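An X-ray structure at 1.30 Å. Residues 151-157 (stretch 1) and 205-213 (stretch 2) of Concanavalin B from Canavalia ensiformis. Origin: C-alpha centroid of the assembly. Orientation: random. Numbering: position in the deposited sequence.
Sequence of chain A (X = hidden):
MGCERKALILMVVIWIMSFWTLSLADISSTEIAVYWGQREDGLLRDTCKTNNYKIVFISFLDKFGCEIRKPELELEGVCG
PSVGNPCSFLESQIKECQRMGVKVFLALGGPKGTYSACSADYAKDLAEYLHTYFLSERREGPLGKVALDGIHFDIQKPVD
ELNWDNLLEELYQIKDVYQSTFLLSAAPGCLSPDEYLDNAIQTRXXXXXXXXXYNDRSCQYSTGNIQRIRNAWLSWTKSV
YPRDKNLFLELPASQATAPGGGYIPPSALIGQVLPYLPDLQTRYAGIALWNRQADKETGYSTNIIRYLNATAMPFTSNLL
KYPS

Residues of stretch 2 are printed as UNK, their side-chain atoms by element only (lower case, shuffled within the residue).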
# COMPACT_ATOMS: atom_id res chain seq x y z
N ILE A 151 -0.81 -6.03 -6.34
CA ILE A 151 -1.61 -6.42 -5.19
C ILE A 151 -0.80 -6.02 -3.96
O ILE A 151 0.39 -6.37 -3.84
CB ILE A 151 -1.89 -7.94 -5.15
CG1 ILE A 151 -2.62 -8.40 -6.41
CG2 ILE A 151 -2.65 -8.31 -3.88
CD1 ILE A 151 -4.00 -7.84 -6.65
N HIS A 152 -1.48 -5.29 -3.05
CA HIS A 152 -0.87 -4.77 -1.84
C HIS A 152 -1.45 -5.47 -0.61
O HIS A 152 -2.65 -5.50 -0.40
CB HIS A 152 -1.13 -3.28 -1.78
CG HIS A 152 -0.60 -2.59 -0.59
ND1 HIS A 152 0.73 -2.58 -0.27
CD2 HIS A 152 -1.21 -1.76 0.28
CE1 HIS A 152 0.91 -1.79 0.77
NE2 HIS A 152 -0.25 -1.28 1.11
N PHE A 153 -0.56 -6.07 0.18
CA PHE A 153 -0.93 -6.85 1.35
C PHE A 153 -0.95 -5.95 2.59
O PHE A 153 0.05 -5.84 3.31
CB PHE A 153 0.07 -7.99 1.57
CG PHE A 153 -0.06 -9.18 0.67
CD1 PHE A 153 -0.06 -9.06 -0.70
CD2 PHE A 153 -0.08 -10.45 1.24
CE1 PHE A 153 -0.12 -10.19 -1.49
CE2 PHE A 153 -0.09 -11.57 0.45
CZ PHE A 153 -0.13 -11.44 -0.91
N ASP A 154 -2.09 -5.33 2.88
CA ASP A 154 -2.20 -4.46 4.05
C ASP A 154 -2.80 -5.28 5.20
O ASP A 154 -3.94 -5.06 5.65
CB ASP A 154 -3.00 -3.19 3.74
CG ASP A 154 -2.79 -2.09 4.73
OD1 ASP A 154 -2.21 -2.32 5.81
OD2 ASP A 154 -3.26 -0.97 4.45
N ILE A 155 -2.04 -6.26 5.63
CA ILE A 155 -2.55 -7.28 6.52
C ILE A 155 -2.31 -6.84 7.95
O ILE A 155 -1.29 -7.16 8.56
CB ILE A 155 -1.94 -8.65 6.20
CG1 ILE A 155 -2.08 -9.00 4.69
CG2 ILE A 155 -2.51 -9.74 7.09
CD1 ILE A 155 -3.48 -8.89 4.16
N GLN A 156 -3.23 -6.04 8.46
CA GLN A 156 -3.03 -5.41 9.73
C GLN A 156 -3.93 -5.93 10.83
O GLN A 156 -3.62 -5.79 12.01
CB GLN A 156 -3.04 -3.88 9.62
CG GLN A 156 -4.05 -3.21 8.81
CD GLN A 156 -4.09 -1.75 9.03
OE1 GLN A 156 -4.64 -1.29 10.01
NE2 GLN A 156 -3.47 -1.00 8.13
N LYS A 157 -5.03 -6.55 10.42
CA LYS A 157 -6.03 -7.03 11.32
C LYS A 157 -6.73 -8.22 10.67
O LYS A 157 -7.96 -8.22 10.52
CB LYS A 157 -7.03 -5.89 11.64
CG LYS A 157 -7.98 -6.22 12.76
CD LYS A 157 -9.24 -5.35 12.76
CE LYS A 157 -9.96 -5.28 11.41
NZ LYS A 157 -10.21 -6.58 10.73
N UNK A 205 9.56 -12.27 -1.93
CA UNK A 205 8.78 -12.07 -3.14
C UNK A 205 8.16 -10.70 -3.27
O UNK A 205 7.77 -10.34 -4.37
c UNK A 205 7.60 -13.04 -3.28
c UNK A 205 7.95 -14.46 -3.38
c UNK A 205 9.09 -16.21 -4.01
n UNK A 205 9.03 -14.90 -4.07
n UNK A 205 8.02 -16.65 -3.36
c UNK A 205 7.33 -15.56 -2.90
N UNK A 206 8.07 -9.93 -2.18
CA UNK A 206 7.52 -8.61 -2.32
C UNK A 206 8.48 -7.70 -3.08
O UNK A 206 9.67 -7.63 -2.78
c UNK A 206 7.18 -7.96 -0.99
c UNK A 206 4.75 -8.54 -0.79
c UNK A 206 6.19 -9.16 0.99
c UNK A 206 3.86 -9.63 1.13
c UNK A 206 5.11 -9.69 1.67
c UNK A 206 6.02 -8.57 -0.25
c UNK A 206 3.68 -9.06 -0.10
N UNK A 207 7.92 -6.96 -4.03
CA UNK A 207 8.64 -5.88 -4.68
C UNK A 207 8.88 -4.67 -3.79
O UNK A 207 9.94 -4.04 -3.86
o UNK A 207 6.72 -7.18 -7.06
c UNK A 207 7.80 -6.57 -6.97
o UNK A 207 8.83 -6.77 -7.65
c UNK A 207 7.90 -5.45 -5.96
N UNK A 208 7.87 -4.34 -2.99
CA UNK A 208 7.91 -3.13 -2.18
C UNK A 208 7.38 -3.44 -0.79
O UNK A 208 6.39 -4.18 -0.65
o UNK A 208 7.91 0.06 -7.93
c UNK A 208 8.57 -1.32 -4.56
c UNK A 208 8.82 -0.81 -5.84
c UNK A 208 7.74 -0.49 -6.67
c UNK A 208 7.30 -1.57 -4.12
c UNK A 208 7.01 -2.05 -2.75
c UNK A 208 6.24 -1.22 -4.96
c UNK A 208 6.45 -0.66 -6.21
N UNK A 209 8.00 -2.80 0.21
CA UNK A 209 7.53 -2.89 1.58
C UNK A 209 7.27 -1.47 2.07
O UNK A 209 8.17 -0.62 2.05
c UNK A 209 8.58 -3.55 2.49
c UNK A 209 7.92 -5.95 2.02
c UNK A 209 9.00 -4.93 1.96
c UNK A 209 8.10 -3.61 3.92
N UNK A 210 6.03 -1.22 2.48
CA UNK A 210 5.57 0.05 2.99
C UNK A 210 5.41 -0.07 4.51
O UNK A 210 4.41 -0.58 4.99
c UNK A 210 4.50 1.11 -1.88
c UNK A 210 4.57 2.16 -0.99
c UNK A 210 4.49 1.92 0.37
c UNK A 210 4.23 0.40 2.33
c UNK A 210 4.31 0.64 0.86
c UNK A 210 4.22 -0.39 -0.04
c UNK A 210 4.29 -0.16 -1.40
N UNK A 211 6.43 0.34 5.25
CA UNK A 211 6.43 0.11 6.68
C UNK A 211 5.59 1.18 7.36
O UNK A 211 5.82 2.38 7.16
c UNK A 211 7.87 -0.08 8.71
c UNK A 211 8.73 -0.91 6.53
c UNK A 211 7.86 0.14 7.20
N UNK A 212 4.64 0.75 8.18
CA UNK A 212 3.72 1.68 8.82
C UNK A 212 4.30 2.25 10.10
O UNK A 212 4.21 1.65 11.18
n UNK A 212 -0.08 -1.18 10.63
c UNK A 212 0.20 -1.92 9.59
n UNK A 212 0.32 -3.22 9.73
c UNK A 212 0.29 0.00 8.07
n UNK A 212 0.37 -1.39 8.39
c UNK A 212 1.67 0.59 7.83
c UNK A 212 2.38 0.99 9.09
N UNK A 213 4.93 3.40 9.95
CA UNK A 213 5.61 4.07 11.06
C UNK A 213 4.63 4.97 11.82
O UNK A 213 4.82 6.17 11.92
c UNK A 213 6.82 4.90 10.55
c UNK A 213 7.97 4.06 10.04
c UNK A 213 8.83 3.42 10.91
c UNK A 213 9.27 3.23 8.23
c UNK A 213 8.20 3.95 8.70
c UNK A 213 9.91 2.69 10.44
c UNK A 213 10.10 2.57 9.11

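Position 205 carries one carbon followed by a five-membered ring of three carbons and two nitrogens. A carbon separates the two nitrogens, as in an imidazole, which among the standard side chains belongs to histidine, so the residue is His205. Its side chain is out of reach of stretch 1 and takes no part in the contact.

At position 206 seven carbons form one methylene and a six-membered ring with no heteroatom. The CA-to-CB bond points sideways, yet the ring comes close to stretch 1: one of its carbons lies 3.8 Å from CD1 of Phe153, over one face of the Phe153 ring. The residue is Phe206, with chi1 at -69° (m), and the ring carbon is CE1. The ring centroids are 5.2 Å apart and the planes meet at 80°, so this is an edge-to-face pair with Phe206 supplying the edge.

Position 207 has two carbons, the second carrying two oxygens: a carboxylate one methylene from the backbone, out of reach of stretch 1, hence Asp207.

Position 208 opens the strand of stretch 2. Its CA-to-CB bond points toward stretch 1, but the side chain makes no contact and buries no area there. One carbon, a six-carbon ring and a single oxygen on that ring make it Tyr208.

Four carbons at position 209 fork at the first, with one arm two carbons long, and the CA-to-CB bond points away from stretch 1. This beta-branched pattern is Ile209.

Position 210 repeats the composition of Phe206, one carbon and a six-carbon ring. Here the CA-to-CB bond points toward stretch 1, and a ring carbon lies 3.7 Å from CE1 of His152. The residue is Phe210 and the carbon is CD1. The planes are almost perpendicular, at 89°, but the approach is oblique to both rings, with centroids 5.4 Å apart.

At position 211 one carbon bears two others, the short fork of Val211, whose side chain is out of reach of stretch 1.

Position 212 shows three carbons, a nitrogen, then a carbon holding two more nitrogens. One of the terminal nitrogens lies 3.4 Å from CB of Gln156, which packs over one face of the planar group, and the nitrogen within the chain is 3.8 Å from OD1 of Asp154. That guanidinium defines Arg212, and the two nitrogens are NH2 and NE. The NE contact is a long salt bridge; because the oxygen sits well out of the guanidinium plane, no N-H points at it and the attraction is one of charge alone.

Position 213, again one carbon and a six-carbon ring, is Phe213, whose side chain is out of reach of stretch 1.

The contact therefore rests on three side chains of stretch 2, at 206, 210 and 212, and buries 282 Å² in total; Tyr208, between the first two, also points toward stretch 1 but makes no contact. No hydrogen bond crosses it: aromatic packing serves Phe206 and Phe210, while Arg212, with the largest covered area, combines face packing with charge. Within stretch 1, NE2 of Gln156 donates to OD1 of Asp154 at 3.0 Å and an almost straight 178°, tying together two of the residues that meet the guanidinium.

Stretch 2 205-213: HFDYIFVRF
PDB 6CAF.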